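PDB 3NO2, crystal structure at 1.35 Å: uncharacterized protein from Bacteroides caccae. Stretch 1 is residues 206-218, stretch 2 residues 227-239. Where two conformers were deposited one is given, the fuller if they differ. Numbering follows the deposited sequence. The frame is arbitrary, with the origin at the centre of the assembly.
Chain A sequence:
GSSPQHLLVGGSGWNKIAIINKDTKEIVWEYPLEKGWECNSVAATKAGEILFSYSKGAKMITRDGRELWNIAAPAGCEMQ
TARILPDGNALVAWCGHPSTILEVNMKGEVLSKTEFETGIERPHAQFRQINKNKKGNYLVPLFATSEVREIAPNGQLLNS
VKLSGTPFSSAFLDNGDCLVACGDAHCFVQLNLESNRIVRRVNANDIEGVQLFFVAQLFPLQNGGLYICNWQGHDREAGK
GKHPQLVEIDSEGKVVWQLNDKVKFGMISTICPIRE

Stretch 1 206-218: DIEGVQLFFVAQL
Stretch 2 (227-239) YICNWQGHDREAG

The two stretches form an antiparallel β-strand pair, interrupted by a bulge and extended by an asparagine that clamps the loop leading into the first strand. Strands 214-218 and 227-231 run at 148° between their N-to-C directions, their axes approaching to 4.9 Å. Phe214 and Trp231 are a hydrogen-bonded pair (CA-CA 5.0 Å): Phe214 N donates to Trp231 O at 2.9 Å, and Trp231 N to Phe214 O at 3.0 Å. Val215 and Asn230 follow as a non-hydrogen-bonded pair, CA-CA 5.4 Å. Beyond them the register slips by one, so that Leu218 faces Ile228 (CA-CA 4.8 Å). Within the bulge Ala216 takes phi/psi of -96/-140; Ala216 N donates to Cys229 O at 3.0 Å, whereas the return bond runs from Cys229 N to Gln217 O, also 3.0 Å. A CA-H...O contact, Leu218 CA to Tyr227 O at 3.3 Å, closes the ladder.

On the face bearing Val215, Leu218 and Ile228, branched aliphatic side chains suit a buried, apolar setting. Ile228 (m, t) is the hub: its CG1 lies 3.9 Å from Leu218 CD2, its CG2 4.2 Å from both Val215 CG1 and Leu212 CD2, and its CD1 4.0 Å from Ile207 CD1. Leu212 and Leu218 are also m, t.

Asn230 shares this face, but its t rotamer (chi2 27°) turns the amide to the loop, where an amide can serve as both donor and acceptor. Asn230 ND2 donates to Gln211 O at 3.0 Å, while Phe213 N donates to Asn230 OD1 at 2.9 Å and a nearly linear 176°. The amide thus satisfies the backbone groups on either side of Leu212, with phi/psi -86/125 at Leu212 and -96/-110 at Phe213.

On the other face, Phe214 and Trp231, both chi1 t, meet edge-to-face, the edge of Trp231 toward the face of Phe214, the centroids of the Phe214 ring and the Trp231 six-membered ring 5.5 Å apart and planes at 76°. The small Ala216 fits beside them, its CB 4.3 Å from Trp231 CB and 4.0 Å from Cys229 CB.

After its strand, stretch 2 makes a type I turn from Gln232 to Asp235, and residues at and beyond its end pack against Phe213 (chi1 m, chi2 -88°). Ala238 CB covers one face of that ring, 4.0 Å from its centroid, and Asp235 OD2 lies at the edge, 3.3 Å from Phe213 CE1. Asp235 OD2 also accepts from a water (2.8 Å to its O) that in turn accepts from Gln211 NE2 at 3.0 Å, bridging the stretches.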

# COMPACT_ATOMS: atom_id res chain seq x y z
N ASP A 206 15.32 -5.29 -14.87
CA ASP A 206 14.22 -5.83 -15.70
C ASP A 206 13.32 -4.74 -16.25
O ASP A 206 12.39 -5.02 -17.03
CB ASP A 206 13.36 -6.81 -14.89
CG ASP A 206 14.17 -7.94 -14.30
OD1 ASP A 206 14.68 -8.76 -15.09
OD2 ASP A 206 14.36 -8.02 -13.06
N ILE A 207 13.57 -3.51 -15.79
CA ILE A 207 12.72 -2.33 -16.12
C ILE A 207 13.59 -1.33 -16.84
O ILE A 207 14.78 -1.24 -16.59
CB ILE A 207 12.10 -1.67 -14.84
CG1 ILE A 207 11.10 -2.63 -14.19
CG2 ILE A 207 11.41 -0.33 -15.20
CD1 ILE A 207 10.62 -2.12 -12.76
N GLU A 208 13.00 -0.60 -17.76
CA GLU A 208 13.70 0.45 -18.46
C GLU A 208 13.14 1.79 -18.01
O GLU A 208 12.00 2.12 -18.33
CB GLU A 208 13.54 0.30 -19.97
CG GLU A 208 14.24 1.39 -20.72
CD GLU A 208 14.10 1.30 -22.23
OE1 GLU A 208 14.32 0.19 -22.75
OE2 GLU A 208 13.83 2.35 -22.89
N GLY A 209 13.93 2.53 -17.24
CA GLY A 209 13.66 3.92 -16.97
C GLY A 209 13.57 4.39 -15.54
O GLY A 209 13.19 5.52 -15.25
N VAL A 210 13.91 3.51 -14.57
CA VAL A 210 13.83 3.92 -13.17
C VAL A 210 14.80 3.11 -12.29
O VAL A 210 14.87 1.88 -12.41
CB VAL A 210 12.39 3.84 -12.61
CG1 VAL A 210 11.82 2.45 -12.76
CG2 VAL A 210 12.29 4.28 -11.14
N GLN A 211 15.53 3.80 -11.44
CA GLN A 211 16.25 3.16 -10.33
C GLN A 211 15.19 2.98 -9.22
O GLN A 211 14.56 3.96 -8.78
CB GLN A 211 17.39 4.03 -9.81
CG GLN A 211 18.07 3.39 -8.58
CD GLN A 211 19.21 4.22 -7.98
OE1 GLN A 211 19.74 5.16 -8.63
NE2 GLN A 211 19.63 3.86 -6.75
N LEU A 212 15.02 1.75 -8.75
CA LEU A 212 14.09 1.44 -7.65
C LEU A 212 14.76 1.65 -6.32
O LEU A 212 15.85 1.12 -6.07
CB LEU A 212 13.57 0.03 -7.76
CG LEU A 212 12.75 -0.29 -9.04
CD1 LEU A 212 12.40 -1.78 -9.15
CD2 LEU A 212 11.47 0.59 -9.13
N PHE A 213 14.11 2.46 -5.49
CA PHE A 213 14.54 2.73 -4.11
C PHE A 213 13.75 1.80 -3.18
O PHE A 213 13.96 0.59 -3.26
CB PHE A 213 14.37 4.22 -3.84
CG PHE A 213 15.35 5.06 -4.61
CD1 PHE A 213 16.60 5.33 -4.07
CD2 PHE A 213 15.12 5.46 -5.89
CE1 PHE A 213 17.56 6.06 -4.80
CE2 PHE A 213 16.08 6.19 -6.59
CZ PHE A 213 17.26 6.48 -6.06
N PHE A 214 12.81 2.31 -2.38
CA PHE A 214 11.98 1.41 -1.57
C PHE A 214 10.75 1.13 -2.41
O PHE A 214 9.97 2.03 -2.72
CB PHE A 214 11.61 2.13 -0.26
CG PHE A 214 10.72 1.34 0.67
CD1 PHE A 214 9.37 1.23 0.41
CD2 PHE A 214 11.25 0.74 1.80
CE1 PHE A 214 8.56 0.50 1.26
CE2 PHE A 214 10.44 0.04 2.66
CZ PHE A 214 9.12 -0.11 2.41
N VAL A 215 10.57 -0.12 -2.77
CA VAL A 215 9.44 -0.54 -3.62
C VAL A 215 8.23 -0.67 -2.69
O VAL A 215 8.13 -1.61 -1.89
CB VAL A 215 9.70 -1.79 -4.44
CG1 VAL A 215 8.44 -2.20 -5.22
CG2 VAL A 215 10.89 -1.57 -5.35
N ALA A 216 7.36 0.35 -2.75
CA ALA A 216 6.15 0.49 -1.91
C ALA A 216 4.95 -0.06 -2.73
O ALA A 216 5.07 -1.07 -3.44
CB ALA A 216 6.00 1.90 -1.38
N GLN A 217 3.79 0.58 -2.70
CA GLN A 217 2.63 -0.07 -3.28
C GLN A 217 2.79 -0.28 -4.78
O GLN A 217 3.25 0.61 -5.53
CB GLN A 217 1.35 0.73 -3.01
CG GLN A 217 0.07 -0.04 -3.32
CD GLN A 217 -1.18 0.68 -2.87
OE1 GLN A 217 -1.10 1.69 -2.17
NE2 GLN A 217 -2.35 0.12 -3.20
N LEU A 218 2.31 -1.44 -5.21
CA LEU A 218 2.17 -1.84 -6.61
C LEU A 218 0.69 -1.88 -6.95
O LEU A 218 -0.09 -2.46 -6.18
CB LEU A 218 2.78 -3.23 -6.78
CG LEU A 218 4.23 -3.41 -6.30
CD1 LEU A 218 4.60 -4.92 -6.42
CD2 LEU A 218 5.19 -2.55 -7.10
N TYR A 227 1.44 0.50 -11.75
CA TYR A 227 2.02 1.61 -10.99
C TYR A 227 2.94 1.08 -9.93
O TYR A 227 2.60 0.11 -9.23
CB TYR A 227 0.96 2.49 -10.32
CG TYR A 227 0.05 3.27 -11.24
CD1 TYR A 227 0.52 4.14 -12.19
CD2 TYR A 227 -1.32 3.17 -11.10
CE1 TYR A 227 -0.34 4.84 -13.02
CE2 TYR A 227 -2.18 3.86 -11.94
CZ TYR A 227 -1.69 4.70 -12.88
OH TYR A 227 -2.56 5.42 -13.71
N ILE A 228 4.09 1.74 -9.77
CA ILE A 228 5.06 1.44 -8.71
C ILE A 228 5.32 2.73 -7.97
O ILE A 228 5.80 3.72 -8.54
CB ILE A 228 6.36 0.88 -9.28
CG1 ILE A 228 6.11 -0.34 -10.16
CG2 ILE A 228 7.35 0.60 -8.13
CD1 ILE A 228 7.36 -0.80 -10.95
N CYS A 229 5.07 2.72 -6.66
CA CYS A 229 5.40 3.80 -5.76
C CYS A 229 6.87 3.63 -5.33
O CYS A 229 7.23 2.65 -4.70
CB CYS A 229 4.50 3.84 -4.54
SG CYS A 229 2.74 4.07 -4.93
N ASN A 230 7.70 4.58 -5.78
CA ASN A 230 9.16 4.48 -5.67
C ASN A 230 9.67 5.38 -4.57
O ASN A 230 10.15 6.49 -4.80
CB ASN A 230 9.76 4.89 -7.02
CG ASN A 230 11.23 4.58 -7.14
OD1 ASN A 230 11.71 3.65 -6.48
ND2 ASN A 230 11.98 5.35 -7.94
N TRP A 231 9.52 4.93 -3.32
CA TRP A 231 9.65 5.78 -2.15
C TRP A 231 11.13 5.95 -1.80
O TRP A 231 11.88 4.97 -1.67
CB TRP A 231 8.85 5.14 -1.00
CG TRP A 231 8.75 5.98 0.26
CD1 TRP A 231 7.86 6.98 0.52
CD2 TRP A 231 9.56 5.87 1.43
NE1 TRP A 231 8.07 7.49 1.76
CE2 TRP A 231 9.09 6.83 2.35
CE3 TRP A 231 10.59 5.03 1.81
CZ2 TRP A 231 9.64 6.97 3.61
CZ3 TRP A 231 11.15 5.19 3.10
CH2 TRP A 231 10.68 6.14 3.95
N GLN A 232 11.53 7.19 -1.61
CA GLN A 232 12.93 7.58 -1.54
C GLN A 232 13.43 7.94 -0.14
O GLN A 232 14.55 8.46 -0.00
CB GLN A 232 13.22 8.70 -2.54
CG GLN A 232 13.00 8.18 -3.99
CD GLN A 232 12.93 9.26 -5.03
OE1 GLN A 232 13.70 10.21 -5.01
NE2 GLN A 232 12.03 9.06 -6.02
N GLY A 233 12.69 7.62 0.88
CA GLY A 233 13.02 8.08 2.24
C GLY A 233 14.14 7.34 2.93
O GLY A 233 14.53 7.76 4.03
N HIS A 234 14.68 6.27 2.35
CA HIS A 234 15.79 5.56 2.93
C HIS A 234 17.08 5.79 2.17
O HIS A 234 18.11 5.16 2.50
CB HIS A 234 15.52 4.05 3.03
CG HIS A 234 14.52 3.66 4.07
ND1 HIS A 234 13.97 2.40 4.14
CD2 HIS A 234 13.94 4.37 5.07
CE1 HIS A 234 13.12 2.34 5.16
NE2 HIS A 234 13.08 3.53 5.72
N ASP A 235 17.09 6.65 1.16
CA ASP A 235 18.35 6.87 0.48
C ASP A 235 18.63 8.36 0.33
O ASP A 235 17.95 9.03 -0.43
CB ASP A 235 18.35 6.08 -0.83
CG ASP A 235 19.71 6.06 -1.52
OD1 ASP A 235 20.62 6.82 -1.13
OD2 ASP A 235 19.84 5.29 -2.47
N ARG A 236 19.67 8.80 1.06
CA ARG A 236 20.19 10.18 1.03
C ARG A 236 20.71 10.58 -0.34
O ARG A 236 20.84 11.77 -0.63
CB ARG A 236 21.30 10.38 2.10
N GLU A 237 21.03 9.60 -1.19
CA GLU A 237 21.44 9.90 -2.57
C GLU A 237 20.29 10.21 -3.51
O GLU A 237 20.52 10.84 -4.55
CB GLU A 237 22.27 8.75 -3.15
CG GLU A 237 23.58 8.51 -2.41
CD GLU A 237 24.49 9.73 -2.44
OE1 GLU A 237 24.94 10.09 -3.55
OE2 GLU A 237 24.74 10.32 -1.36
N ALA A 238 19.07 9.78 -3.18
CA ALA A 238 17.94 9.98 -4.07
C ALA A 238 17.64 11.47 -4.31
O ALA A 238 17.32 11.89 -5.45
CB ALA A 238 16.69 9.26 -3.51
N GLY A 239 17.77 12.27 -3.26
CA GLY A 239 17.54 13.71 -3.35
C GLY A 239 18.51 14.47 -4.23
O GLY A 239 18.22 15.59 -4.65
O HOH W 1 21.48 5.17 -4.72